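Local coordinates for protein hydrazine synthase subunit gamma (Candidatus Kuenenia stuttgartiensis, PDB 5C2V) that forms part of the hydrazine synthase complex, catalyses its first half-reaction, the three-electron reduction of nitric oxide to hydroxylamine, and carries two c-type hemes, at residues L100-H105 with V116-S121; T109-E114 with D251-F256; V209-V214 with Y270-G275. All coordinates share one frame; numbering follows the deposited sequence.

Interaction 1: L100-H105 with V116-S121. With CA (calcium ion), chain T; HEC (heme c), chain V.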
loop_
_atom_site.group_PDB
_atom_site.type_symbol
_atom_site.label_atom_id
_atom_site.label_comp_id
_atom_site.label_asym_id
_atom_site.label_seq_id
_atom_site.Cartn_x
_atom_site.Cartn_y
_atom_site.Cartn_z
ATOM N N LEU C 100 28.130 -58.944 -7.539
ATOM C CA LEU C 100 27.550 -58.902 -8.880
ATOM C C LEU C 100 27.686 -57.556 -9.591
ATOM O O LEU C 100 26.729 -56.782 -9.645
ATOM C CB LEU C 100 26.073 -59.292 -8.818
ATOM C CG LEU C 100 25.787 -60.771 -8.554
ATOM C CD1 LEU C 100 24.308 -60.987 -8.308
ATOM C CD2 LEU C 100 26.270 -61.621 -9.720
ATOM N N PRO C 101 28.886 -57.270 -10.125
ATOM C CA PRO C 101 29.103 -56.176 -11.077
ATOM C C PRO C 101 28.667 -56.583 -12.488
ATOM O O PRO C 101 28.612 -57.780 -12.767
ATOM C CB PRO C 101 30.614 -55.949 -11.003
ATOM C CG PRO C 101 31.159 -57.293 -10.686
ATOM C CD PRO C 101 30.147 -57.955 -9.787
ATOM N N PRO C 102 28.358 -55.613 -13.365
ATOM C CA PRO C 102 28.367 -54.169 -13.109
ATOM C C PRO C 102 27.140 -53.715 -12.328
ATOM O O PRO C 102 26.247 -54.517 -12.054
ATOM C CB PRO C 102 28.374 -53.570 -14.515
ATOM C CG PRO C 102 27.635 -54.566 -15.330
ATOM C CD PRO C 102 27.997 -55.914 -14.762
ATOM N N PHE C 103 27.094 -52.430 -11.997
ATOM C CA PHE C 103 26.114 -51.928 -11.043
ATOM C C PHE C 103 24.970 -51.139 -11.679
ATOM O O PHE C 103 24.853 -51.063 -12.903
ATOM C CB PHE C 103 26.831 -51.095 -9.983
ATOM C CG PHE C 103 28.021 -51.795 -9.385
ATOM C CD1 PHE C 103 27.846 -52.891 -8.554
ATOM C CD2 PHE C 103 29.309 -51.372 -9.665
ATOM C CE1 PHE C 103 28.934 -53.547 -8.007
ATOM C CE2 PHE C 103 30.402 -52.024 -9.119
ATOM C CZ PHE C 103 30.213 -53.112 -8.289
ATOM N N ARG C 104 24.138 -50.560 -10.815
ATOM C CA ARG C 104 22.836 -49.992 -11.168
ATOM C C ARG C 104 21.902 -51.024 -11.800
ATOM O O ARG C 104 21.889 -52.187 -11.400
ATOM C CB ARG C 104 23.000 -48.801 -12.120
ATOM C CG ARG C 104 23.726 -47.601 -11.535
ATOM C CD ARG C 104 22.827 -46.378 -11.578
ATOM N NE ARG C 104 23.564 -45.134 -11.771
ATOM C CZ ARG C 104 23.000 -43.990 -12.148
ATOM N NH1 ARG C 104 21.694 -43.940 -12.377
ATOM N NH2 ARG C 104 23.738 -42.900 -12.303
ATOM N N HIS C 105 21.143 -50.595 -12.802
ATOM C CA HIS C 105 20.115 -51.437 -13.409
ATOM C C HIS C 105 20.386 -51.662 -14.889
ATOM O O HIS C 105 20.587 -52.794 -15.327
ATOM C CB HIS C 105 18.727 -50.818 -13.222
ATOM C CG HIS C 105 18.076 -51.163 -11.917
ATOM N ND1 HIS C 105 18.087 -50.314 -10.831
ATOM C CD2 HIS C 105 17.390 -52.262 -11.528
ATOM C CE1 HIS C 105 17.435 -50.878 -9.829
ATOM N NE2 HIS C 105 17.004 -52.061 -10.226
ATOM N N VAL C 116 26.464 -44.416 -15.871
ATOM C CA VAL C 116 25.052 -44.501 -15.519
ATOM C C VAL C 116 24.550 -45.939 -15.622
ATOM O O VAL C 116 24.040 -46.497 -14.651
ATOM C CB VAL C 116 24.192 -43.598 -16.423
ATOM C CG1 VAL C 116 22.729 -43.667 -16.008
ATOM C CG2 VAL C 116 24.699 -42.165 -16.374
ATOM N N GLY C 117 24.696 -46.535 -16.801
ATOM C CA GLY C 117 24.414 -47.949 -16.976
ATOM C C GLY C 117 25.700 -48.751 -16.966
ATOM O O GLY C 117 26.766 -48.203 -17.245
ATOM N N ALA C 118 25.592 -50.047 -16.677
ATOM C CA ALA C 118 26.747 -50.947 -16.623
ATOM C C ALA C 118 27.904 -50.334 -15.841
ATOM O O ALA C 118 29.048 -50.347 -16.300
ATOM C CB ALA C 118 27.197 -51.317 -18.028
ATOM N N THR C 119 27.597 -49.786 -14.670
ATOM C CA THR C 119 28.578 -49.049 -13.885
ATOM C C THR C 119 29.736 -49.951 -13.468
ATOM O O THR C 119 29.531 -50.999 -12.856
ATOM C CB THR C 119 27.936 -48.424 -12.635
ATOM O OG1 THR C 119 26.712 -47.773 -13.001
ATOM C CG2 THR C 119 28.870 -47.408 -12.011
ATOM N N SER C 120 30.953 -49.529 -13.797
ATOM C CA SER C 120 32.137 -50.359 -13.602
ATOM C C SER C 120 32.543 -50.468 -12.136
ATOM O O SER C 120 33.069 -51.494 -11.707
ATOM C CB SER C 120 33.306 -49.812 -14.424
ATOM O OG SER C 120 33.641 -48.494 -14.026
ATOM N N SER C 121 32.302 -49.407 -11.371
ATOM C CA SER C 121 32.673 -49.393 -9.961
ATOM C C SER C 121 31.576 -48.796 -9.090
ATOM O O SER C 121 30.763 -48.000 -9.556
ATOM C CB SER C 121 33.971 -48.611 -9.757
ATOM O OG SER C 121 33.816 -47.257 -10.144
HETATM CA CA CA T . 24.885 -56.221 -11.199
HETATM FE FE HEC V . 21.567 -45.046 -4.301
HETATM C CHA HEC V . 21.424 -47.372 -6.826
HETATM C CHB HEC V . 24.456 -46.462 -3.172
HETATM C CHC HEC V . 21.853 -42.566 -1.919
HETATM C CHD HEC V . 18.336 -44.073 -4.892
HETATM N NA HEC V . 22.750 -46.614 -4.920
HETATM C C1A HEC V . 22.473 -47.499 -5.942
HETATM C C2A HEC V . 23.463 -48.564 -5.901
HETATM C C3A HEC V . 24.302 -48.300 -4.887
HETATM C C4A HEC V . 23.866 -47.073 -4.254
HETATM C CMA HEC V . 25.529 -49.125 -4.434
HETATM C CAA HEC V . 23.527 -49.764 -6.880
HETATM C CBA HEC V . 23.335 -51.096 -6.156
HETATM C CGA HEC V . 23.446 -52.239 -7.132
HETATM O O1A HEC V . 23.556 -51.978 -8.358
HETATM O O2A HEC V . 23.421 -53.414 -6.682
HETATM N NB HEC V . 22.850 -44.658 -2.726
HETATM C C1B HEC V . 24.099 -45.243 -2.637
HETATM C C2B HEC V . 24.961 -44.350 -1.891
HETATM C C3B HEC V . 24.243 -43.277 -1.537
HETATM C C4B HEC V . 22.902 -43.448 -2.059
HETATM C CMB HEC V . 26.444 -44.629 -1.557
HETATM C CAB HEC V . 24.727 -42.050 -0.728
HETATM C CBB HEC V . 25.710 -41.195 -1.559
HETATM N NC HEC V . 20.317 -43.597 -3.528
HETATM C C1C HEC V . 20.645 -42.652 -2.577
HETATM C C2C HEC V . 19.560 -41.696 -2.498
HETATM C C3C HEC V . 18.539 -42.189 -3.212
HETATM C C4C HEC V . 19.025 -43.345 -3.946
HETATM C CMC HEC V . 19.463 -40.589 -1.423
HETATM C CAC HEC V . 17.135 -41.559 -3.365
HETATM C CBC HEC V . 17.228 -40.224 -4.138
HETATM N ND HEC V . 20.079 -45.683 -5.610
HETATM C C1D HEC V . 18.872 -45.000 -5.765
HETATM C C2D HEC V . 18.261 -45.421 -7.006
HETATM C C3D HEC V . 19.224 -46.452 -7.609
HETATM C C4D HEC V . 20.324 -46.550 -6.675
HETATM C CMD HEC V . 16.921 -44.935 -7.598
HETATM C CAD HEC V . 19.061 -47.215 -8.939
HETATM C CBD HEC V . 19.531 -46.313 -10.076
HETATM C CGD HEC V . 19.402 -47.041 -11.386
HETATM O O1D HEC V . 19.751 -46.451 -12.442
HETATM O O2D HEC V . 18.949 -48.213 -11.373
HETATM O O HOH W 1 25.809 -57.781 -12.746
HETATM O O HOH W 2 23.499 -57.933 -10.274
HETATM O O HOH W 3 23.947 -54.658 -9.647
HETATM O O HOH W 4 22.318 -43.890 -5.881
#
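Arg104 CG lies anti to its own carbonyl carbon (chi1 -65°), which sets it against Thr119 OG1 at 3.3 Å. Thr119 OG1 itself is hydrogen-bonded to Ile115 O. The arginine chain then bends at chi2 and chi3 and runs past Val116. Val116 CG1 sits 3.6 Å above one face of the Arg104 guanidinium, offset toward the rim. Val116 O also lies over a face, but its angle to NE is too poor for a bond. The polar end is used elsewhere. Arg104 NH1 gives a nearly straight hydrogen bond (168°) to O1D of one heme c propionate, 3.2 Å away, and NH2 forms a salt bridge with Asp82.

Phe103 CG is likewise anti to its carbonyl carbon. Phe103 CE2 lies 3.4 Å from Ser121 C. The Phe103 backbone pairs with Thr119 in a single antiparallel hydrogen-bonded bridge, Phe103 N to Thr119 O at 3.0 Å. Pro102, after a cis peptide bond, adds CB against Thr119 O at 3.3 Å and CG against Ala118 CB.

The same segment builds a calcium site. Leu100 O and Pro102 O bind the metal, with three waters and Asp257. One water also donates to O1A of the other propionate, so the metal is tied to the heme through water. This heme appears to be the active-site heme, and a water occupies one axial position of its iron.

Both segments belong to the loop between strand 89-90 and helix 123-126. Thr119 packs on Arg124 and Val125 of that helix. Ser121 OG is hydrogen-bonded to Arg32 O and weakly to Arg124 N.

Interaction 2: T109-E114 with D251-F256. With HEC (heme c), chain B.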
loop_
_atom_site.group_PDB
_atom_site.type_symbol
_atom_site.label_atom_id
_atom_site.label_comp_id
_atom_site.label_asym_id
_atom_site.label_seq_id
_atom_site.Cartn_x
_atom_site.Cartn_y
_atom_site.Cartn_z
ATOM N N THR C 109 24.168 -52.629 -22.832
ATOM C CA THR C 109 23.459 -52.186 -24.026
ATOM C C THR C 109 23.087 -50.711 -23.912
ATOM O O THR C 109 22.427 -50.298 -22.957
ATOM C CB THR C 109 22.186 -53.019 -24.272
ATOM O OG1 THR C 109 22.516 -54.415 -24.267
ATOM C CG2 THR C 109 21.557 -52.656 -25.608
ATOM N N GLY C 110 23.513 -49.923 -24.894
ATOM C CA GLY C 110 23.243 -48.497 -24.906
ATOM C C GLY C 110 24.088 -47.693 -23.934
ATOM O O GLY C 110 23.857 -46.497 -23.754
ATOM N N HIS C 111 25.069 -48.337 -23.309
ATOM C CA HIS C 111 25.904 -47.664 -22.316
ATOM C C HIS C 111 27.403 -47.896 -22.508
ATOM O O HIS C 111 28.008 -48.683 -21.780
ATOM C CB HIS C 111 25.506 -48.105 -20.906
ATOM C CG HIS C 111 24.284 -47.419 -20.380
ATOM N ND1 HIS C 111 24.313 -46.136 -19.872
ATOM C CD2 HIS C 111 23.003 -47.837 -20.273
ATOM C CE1 HIS C 111 23.099 -45.794 -19.480
ATOM N NE2 HIS C 111 22.284 -46.808 -19.711
ATOM N N PRO C 112 28.007 -47.207 -23.488
ATOM C CA PRO C 112 29.464 -47.232 -23.660
ATOM C C PRO C 112 30.181 -46.483 -22.538
ATOM O O PRO C 112 31.381 -46.667 -22.335
ATOM C CB PRO C 112 29.670 -46.532 -25.006
ATOM C CG PRO C 112 28.487 -45.642 -25.148
ATOM C CD PRO C 112 27.345 -46.377 -24.510
ATOM N N ASP C 113 29.439 -45.644 -21.822
ATOM C CA ASP C 113 29.994 -44.823 -20.752
ATOM C C ASP C 113 30.394 -45.643 -19.528
ATOM O O ASP C 113 31.379 -45.328 -18.859
ATOM C CB ASP C 113 28.985 -43.747 -20.344
ATOM C CG ASP C 113 27.642 -44.329 -19.939
ATOM O OD1 ASP C 113 26.820 -44.607 -20.836
ATOM O OD2 ASP C 113 27.410 -44.507 -18.725
ATOM N N GLU C 114 29.618 -46.687 -19.245
ATOM C CA GLU C 114 29.813 -47.531 -18.066
ATOM C C GLU C 114 29.817 -46.708 -16.778
ATOM O O GLU C 114 30.542 -47.015 -15.832
ATOM C CB GLU C 114 31.107 -48.340 -18.186
ATOM C CG GLU C 114 31.120 -49.296 -19.367
ATOM C CD GLU C 114 32.347 -50.183 -19.390
ATOM O OE1 GLU C 114 32.867 -50.452 -20.493
ATOM O OE2 GLU C 114 32.790 -50.615 -18.303
ATOM N N ASP C 251 11.655 -45.677 -21.151
ATOM C CA ASP C 251 13.025 -46.114 -20.906
ATOM C C ASP C 251 13.942 -45.760 -22.070
ATOM O O ASP C 251 13.531 -45.786 -23.230
ATOM C CB ASP C 251 13.074 -47.620 -20.645
ATOM C CG ASP C 251 12.542 -47.995 -19.274
ATOM O OD1 ASP C 251 12.500 -47.119 -18.387
ATOM O OD2 ASP C 251 12.174 -49.176 -19.085
ATOM N N LEU C 252 15.186 -45.419 -21.754
ATOM C CA LEU C 252 16.169 -45.117 -22.787
ATOM C C LEU C 252 16.818 -46.392 -23.325
ATOM O O LEU C 252 17.469 -46.369 -24.369
ATOM C CB LEU C 252 17.239 -44.163 -22.251
ATOM C CG LEU C 252 17.042 -42.680 -22.583
ATOM C CD1 LEU C 252 15.699 -42.170 -22.079
ATOM C CD2 LEU C 252 18.187 -41.842 -22.030
ATOM N N VAL C 253 16.639 -47.501 -22.610
ATOM C CA VAL C 253 17.174 -48.793 -23.040
ATOM C C VAL C 253 16.151 -49.911 -22.848
ATOM O O VAL C 253 15.274 -49.821 -21.987
ATOM C CB VAL C 253 18.464 -49.165 -22.274
ATOM C CG1 VAL C 253 19.562 -48.141 -22.529
ATOM C CG2 VAL C 253 18.181 -49.295 -20.787
ATOM N N LYS C 254 16.252 -50.952 -23.669
ATOM C CA LYS C 254 15.354 -52.099 -23.563
ATOM C C LYS C 254 15.909 -53.244 -22.715
ATOM O O LYS C 254 15.179 -54.174 -22.373
ATOM C CB LYS C 254 15.017 -52.631 -24.957
ATOM C CG LYS C 254 14.597 -51.562 -25.945
ATOM C CD LYS C 254 14.301 -52.167 -27.305
ATOM C CE LYS C 254 13.869 -51.103 -28.296
ATOM N NZ LYS C 254 13.502 -51.692 -29.612
ATOM N N GLU C 255 17.192 -53.176 -22.368
ATOM C CA GLU C 255 17.850 -54.301 -21.706
ATOM C C GLU C 255 18.471 -53.900 -20.371
ATOM O O GLU C 255 18.895 -52.760 -20.195
ATOM C CB GLU C 255 18.918 -54.902 -22.624
ATOM C CG GLU C 255 18.376 -55.421 -23.945
ATOM C CD GLU C 255 19.440 -56.095 -24.787
ATOM O OE1 GLU C 255 20.627 -56.041 -24.401
ATOM O OE2 GLU C 255 19.091 -56.680 -25.833
ATOM N N PHE C 256 18.526 -54.845 -19.435
ATOM C CA PHE C 256 18.954 -54.534 -18.075
ATOM C C PHE C 256 19.848 -55.604 -17.450
ATOM O O PHE C 256 19.761 -56.784 -17.788
ATOM C CB PHE C 256 17.729 -54.313 -17.184
ATOM C CG PHE C 256 16.715 -53.378 -17.773
ATOM C CD1 PHE C 256 16.869 -52.006 -17.661
ATOM C CD2 PHE C 256 15.610 -53.870 -18.449
ATOM C CE1 PHE C 256 15.940 -51.143 -18.210
ATOM C CE2 PHE C 256 14.677 -53.013 -18.999
ATOM C CZ PHE C 256 14.843 -51.648 -18.878
HETATM FE FE HEC B . 14.606 -63.057 -13.874
HETATM C CHA HEC B . 14.595 -59.857 -12.623
HETATM C CHB HEC B . 12.868 -64.142 -11.135
HETATM C CHC HEC B . 13.981 -66.057 -15.454
HETATM C CHD HEC B . 16.643 -62.124 -16.447
HETATM N NA HEC B . 13.845 -62.159 -12.198
HETATM C C1A HEC B . 14.000 -60.831 -11.849
HETATM C C2A HEC B . 13.423 -60.649 -10.531
HETATM C C3A HEC B . 12.948 -61.828 -10.119
HETATM C C4A HEC B . 13.201 -62.805 -11.160
HETATM C CMA HEC B . 12.251 -62.103 -8.769
HETATM C CAA HEC B . 13.373 -59.325 -9.737
HETATM C CBA HEC B . 14.785 -58.930 -9.314
HETATM C CGA HEC B . 14.777 -57.533 -8.748
HETATM O O1A HEC B . 15.779 -57.143 -8.098
HETATM O O2A HEC B . 13.764 -56.813 -8.943
HETATM N NB HEC B . 13.669 -64.818 -13.355
HETATM C C1B HEC B . 12.887 -64.983 -12.227
HETATM C C2B HEC B . 12.092 -66.182 -12.403
HETATM C C3B HEC B . 12.405 -66.714 -13.594
HETATM C C4B HEC B . 13.401 -65.863 -14.218
HETATM C CMB HEC B . 11.084 -66.734 -11.371
HETATM C CAB HEC B . 11.816 -67.998 -14.225
HETATM C CBB HEC B . 10.345 -67.768 -14.638
HETATM N NC HEC B . 15.202 -63.932 -15.626
HETATM C C1C HEC B . 14.828 -65.177 -16.096
HETATM C C2C HEC B . 15.387 -65.336 -17.425
HETATM C C3C HEC B . 16.213 -64.306 -17.646
HETATM C C4C HEC B . 16.051 -63.365 -16.554
HETATM C CMC HEC B . 15.340 -66.647 -18.240
HETATM C CAC HEC B . 17.087 -64.074 -18.902
HETATM C CBC HEC B . 16.203 -63.826 -20.144
HETATM N ND HEC B . 15.544 -61.268 -14.414
HETATM C C1D HEC B . 16.216 -61.105 -15.623
HETATM C C2D HEC B . 16.388 -59.690 -15.875
HETATM C C3D HEC B . 15.747 -58.984 -14.671
HETATM C C4D HEC B . 15.249 -60.044 -13.822
HETATM C CMD HEC B . 17.077 -59.036 -17.093
HETATM C CAD HEC B . 15.637 -57.465 -14.415
HETATM C CBD HEC B . 14.714 -56.845 -15.458
HETATM C CGD HEC B . 14.351 -55.444 -15.048
HETATM O O1D HEC B . 13.545 -54.798 -15.767
HETATM O O2D HEC B . 14.867 -54.974 -14.001
#
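Thr109 and Glu255 head a small surface contact between two loops far apart in sequence. One loop lies between strand 89-90 and helix 123-126, the other just before strand 256-257. About 192 Å² is buried in all. Thr109 OG1 donates a hydrogen bond to Glu255 OE1. The modelled length is very short, and its exact value is doubtful at this resolution. Glu255 CG is anti to the carbonyl carbon (chi1 -60°), and the extended chain beyond it carries the carboxylate out to Thr109. The two side chains meet obliquely, and Glu255 CB also comes near Thr109 CB, at 4.1 Å.

Val253 supplies the apolar part. Its CG1 lies 3.6 Å from Thr109 O and 4.4 Å from Gly110 CA. The same methyl also touches CD2 of His111, whose side chain crosses that of Val253 at about a right angle.

The His111 ring is held from both of its nitrogens. His111 ND1 donates to the syn lone pair of Asp113 OD1 at 3.1 Å, with the acceptor 18° out of the ring plane. NE2 is hydrogen-bonded to Glu106. Asp113 OD2 in turn takes the backbone N of Ile115 and of Val116. Pro112 and Asp113 also pack on the alpha subunit.

His111 and Asp113 thus form a His-carboxylate pair. The whole is a loop-to-loop junction between the two heme-bearing parts of the chain, consistent with a two-lobed diheme c protein.

Interaction 3: V209-V214 with Y270-G275. With HEC (heme c), chain B.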
loop_
_atom_site.group_PDB
_atom_site.type_symbol
_atom_site.label_atom_id
_atom_site.label_comp_id
_atom_site.label_asym_id
_atom_site.label_seq_id
_atom_site.Cartn_x
_atom_site.Cartn_y
_atom_site.Cartn_z
ATOM N N VAL C 209 14.270 -58.945 -21.227
ATOM C CA VAL C 209 13.183 -59.736 -20.664
ATOM C C VAL C 209 11.808 -59.175 -21.016
ATOM O O VAL C 209 10.790 -59.668 -20.532
ATOM C CB VAL C 209 13.313 -59.852 -19.138
ATOM C CG1 VAL C 209 14.340 -60.911 -18.785
ATOM C CG2 VAL C 209 13.698 -58.513 -18.542
ATOM N N GLY C 210 11.785 -58.122 -21.826
ATOM C CA GLY C 210 10.535 -57.511 -22.242
ATOM C C GLY C 210 9.978 -56.561 -21.200
ATOM O O GLY C 210 8.784 -56.258 -21.194
ATOM N N THR C 211 10.847 -56.098 -20.309
ATOM C CA THR C 211 10.455 -55.164 -19.263
ATOM C C THR C 211 10.741 -53.715 -19.647
ATOM O O THR C 211 10.477 -52.799 -18.869
ATOM C CB THR C 211 11.170 -55.476 -17.937
ATOM O OG1 THR C 211 12.587 -55.484 -18.147
ATOM C CG2 THR C 211 10.729 -56.826 -17.397
ATOM N N GLY C 212 11.279 -53.512 -20.845
ATOM C CA GLY C 212 11.575 -52.172 -21.318
ATOM C C GLY C 212 10.314 -51.353 -21.506
ATOM O O GLY C 212 9.404 -51.758 -22.229
ATOM N N ARG C 213 10.256 -50.197 -20.853
ATOM C CA ARG C 213 9.080 -49.338 -20.931
ATOM C C ARG C 213 9.192 -48.390 -22.120
ATOM O O ARG C 213 10.127 -47.594 -22.203
ATOM C CB ARG C 213 8.904 -48.542 -19.636
ATOM C CG ARG C 213 9.025 -49.371 -18.365
ATOM C CD ARG C 213 8.127 -50.595 -18.400
ATOM N NE ARG C 213 8.279 -51.415 -17.202
ATOM C CZ ARG C 213 7.825 -52.659 -17.086
ATOM N NH1 ARG C 213 7.189 -53.232 -18.098
ATOM N NH2 ARG C 213 8.007 -53.331 -15.957
ATOM N N VAL C 214 8.235 -48.477 -23.037
ATOM C CA VAL C 214 8.276 -47.667 -24.250
ATOM C C VAL C 214 7.053 -46.765 -24.383
ATOM O O VAL C 214 6.153 -46.791 -23.544
ATOM C CB VAL C 214 8.379 -48.550 -25.508
ATOM C CG1 VAL C 214 9.699 -49.304 -25.518
ATOM C CG2 VAL C 214 7.205 -49.515 -25.576
ATOM N N TYR C 270 9.653 -55.190 -7.253
ATOM C CA TYR C 270 10.674 -55.682 -8.193
ATOM C C TYR C 270 10.716 -55.112 -9.627
ATOM O O TYR C 270 9.973 -54.205 -9.990
ATOM C CB TYR C 270 10.527 -57.202 -8.285
ATOM C CG TYR C 270 10.191 -57.785 -6.944
ATOM C CD1 TYR C 270 11.175 -57.962 -5.990
ATOM C CD2 TYR C 270 8.882 -58.109 -6.608
ATOM C CE1 TYR C 270 10.880 -58.469 -4.755
ATOM C CE2 TYR C 270 8.572 -58.615 -5.364
ATOM C CZ TYR C 270 9.579 -58.791 -4.440
ATOM O OH TYR C 270 9.289 -59.301 -3.195
ATOM N N PHE C 271 11.587 -55.737 -10.421
ATOM C CA PHE C 271 12.214 -55.251 -11.664
ATOM C C PHE C 271 12.967 -53.922 -11.517
ATOM O O PHE C 271 13.404 -53.580 -10.420
ATOM C CB PHE C 271 11.166 -55.123 -12.778
ATOM C CG PHE C 271 10.678 -56.443 -13.306
ATOM C CD1 PHE C 271 11.529 -57.535 -13.363
ATOM C CD2 PHE C 271 9.374 -56.592 -13.747
ATOM C CE1 PHE C 271 11.087 -58.753 -13.845
ATOM C CE2 PHE C 271 8.926 -57.810 -14.232
ATOM C CZ PHE C 271 9.784 -58.890 -14.281
ATOM N N HIS C 272 13.099 -53.167 -12.609
ATOM C CA HIS C 272 13.923 -51.950 -12.581
ATOM C C HIS C 272 13.160 -50.681 -12.202
ATOM O O HIS C 272 13.651 -49.857 -11.432
ATOM C CB HIS C 272 14.656 -51.753 -13.918
ATOM C CG HIS C 272 13.774 -51.362 -15.063
ATOM N ND1 HIS C 272 12.838 -52.214 -15.610
ATOM C CD2 HIS C 272 13.711 -50.220 -15.782
ATOM C CE1 HIS C 272 12.225 -51.603 -16.609
ATOM N NE2 HIS C 272 12.735 -50.393 -16.736
ATOM N N ASP C 273 11.965 -50.528 -12.762
ATOM C CA ASP C 273 11.155 -49.341 -12.526
ATOM C C ASP C 273 10.205 -49.594 -11.371
ATOM O O ASP C 273 9.451 -48.713 -10.959
ATOM C CB ASP C 273 10.371 -48.960 -13.782
ATOM C CG ASP C 273 9.359 -50.019 -14.182
ATOM O OD1 ASP C 273 9.548 -51.197 -13.813
ATOM O OD2 ASP C 273 8.371 -49.671 -14.864
ATOM N N GLY C 274 10.249 -50.812 -10.850
ATOM C CA GLY C 274 9.321 -51.212 -9.819
ATOM C C GLY C 274 7.953 -51.468 -10.419
ATOM O O GLY C 274 6.925 -51.163 -9.817
ATOM N N GLY C 275 7.939 -52.022 -11.625
ATOM C CA GLY C 275 6.690 -52.327 -12.293
ATOM C C GLY C 275 5.953 -53.455 -11.600
ATOM O O GLY C 275 4.724 -53.481 -11.571
HETATM FE FE HEC B . 14.606 -63.057 -13.874
HETATM C CHA HEC B . 14.595 -59.857 -12.623
HETATM C CHB HEC B . 12.868 -64.142 -11.135
HETATM C CHC HEC B . 13.981 -66.057 -15.454
HETATM C CHD HEC B . 16.643 -62.124 -16.447
HETATM N NA HEC B . 13.845 -62.159 -12.198
HETATM C C1A HEC B . 14.000 -60.831 -11.849
HETATM C C2A HEC B . 13.423 -60.649 -10.531
HETATM C C3A HEC B . 12.948 -61.828 -10.119
HETATM C C4A HEC B . 13.201 -62.805 -11.160
HETATM C CMA HEC B . 12.251 -62.103 -8.769
HETATM C CAA HEC B . 13.373 -59.325 -9.737
HETATM C CBA HEC B . 14.785 -58.930 -9.314
HETATM C CGA HEC B . 14.777 -57.533 -8.748
HETATM O O1A HEC B . 15.779 -57.143 -8.098
HETATM O O2A HEC B . 13.764 -56.813 -8.943
HETATM N NB HEC B . 13.669 -64.818 -13.355
HETATM C C1B HEC B . 12.887 -64.983 -12.227
HETATM C C2B HEC B . 12.092 -66.182 -12.403
HETATM C C3B HEC B . 12.405 -66.714 -13.594
HETATM C C4B HEC B . 13.401 -65.863 -14.218
HETATM C CMB HEC B . 11.084 -66.734 -11.371
HETATM C CAB HEC B . 11.816 -67.998 -14.225
HETATM C CBB HEC B . 10.345 -67.768 -14.638
HETATM N NC HEC B . 15.202 -63.932 -15.626
HETATM C C1C HEC B . 14.828 -65.177 -16.096
HETATM C C2C HEC B . 15.387 -65.336 -17.425
HETATM C C3C HEC B . 16.213 -64.306 -17.646
HETATM C C4C HEC B . 16.051 -63.365 -16.554
HETATM C CMC HEC B . 15.340 -66.647 -18.240
HETATM C CAC HEC B . 17.087 -64.074 -18.902
HETATM C CBC HEC B . 16.203 -63.826 -20.144
HETATM N ND HEC B . 15.544 -61.268 -14.414
HETATM C C1D HEC B . 16.216 -61.105 -15.623
HETATM C C2D HEC B . 16.388 -59.690 -15.875
HETATM C C3D HEC B . 15.747 -58.984 -14.671
HETATM C C4D HEC B . 15.249 -60.044 -13.822
HETATM C CMD HEC B . 17.077 -59.036 -17.093
HETATM C CAD HEC B . 15.637 -57.465 -14.415
HETATM C CBD HEC B . 14.714 -56.845 -15.458
HETATM C CGD HEC B . 14.351 -55.444 -15.048
HETATM O O1D HEC B . 13.545 -54.798 -15.767
HETATM O O2D HEC B . 14.867 -54.974 -14.001
#
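Thr211 and His272 line the propionate pocket of heme 2, the heme that probably transfers electrons. Both grip one oxygen, O1D. Thr211 OG1 donates to O1D at 2.7 Å, and His272 ND1 adds a weak bond to it. Thr211 O lies at the edge of the His272 ring, near CE1. Thr211 OG1 stands between the backbone N and the carbonyl carbon (chi1 56°), facing the heme. Thr211 CG2 is placed over the Phe271 ring, 3.7 Å from its centroid and 9° off the normal, a CH-pi contact. Phe271 also meets the axial ligand His293 edge-to-face.

Next to this, Arg213 forms a salt bridge with Asp273. Arg213 NE donates to Asp273 OD2 at 2.9 Å, coming from above the carboxylate plane. Its NH2 makes a weak bond to OD1 at 3.4 Å, and the two planes are 37° apart. Arg213 NH1 goes to Val287 O, and the side chain makes a cation-pi contact with Phe227.

His272 NE2 is hydrogen-bonded to Asp251. The imidazole therefore joins that carboxylate to the heme propionate, though the ND1 bond is weak. The two carboxylates would tend to favour a positive charge on the imidazole, while nearby Arg213 would oppose it; the charge itself is not seen.

How the interactions relate
Interactions 1 and 3 are buried and each lines a propionate pocket, one for each heme. Interaction 2 lies at the surface and touches both. Interaction 1 relies on a backbone bridge and a calcium site, and its Arg104 reaches a propionate. In interaction 3, Arg213 instead pairs with Asp273 across the contact, beside a CH-pi contact and donors to one propionate oxygen. Interaction 2 has one hydroxyl-carboxylate bond and a valine methyl. Interactions 1 and 2 share the loop before helix 123-126, where Ser120 N probably bonds to Glu114 O. Interactions 2 and 3 meet through Asp251 and Phe256, whose ring stacks on His272. His105 packs against His272, so interactions 1 and 3 touch as well.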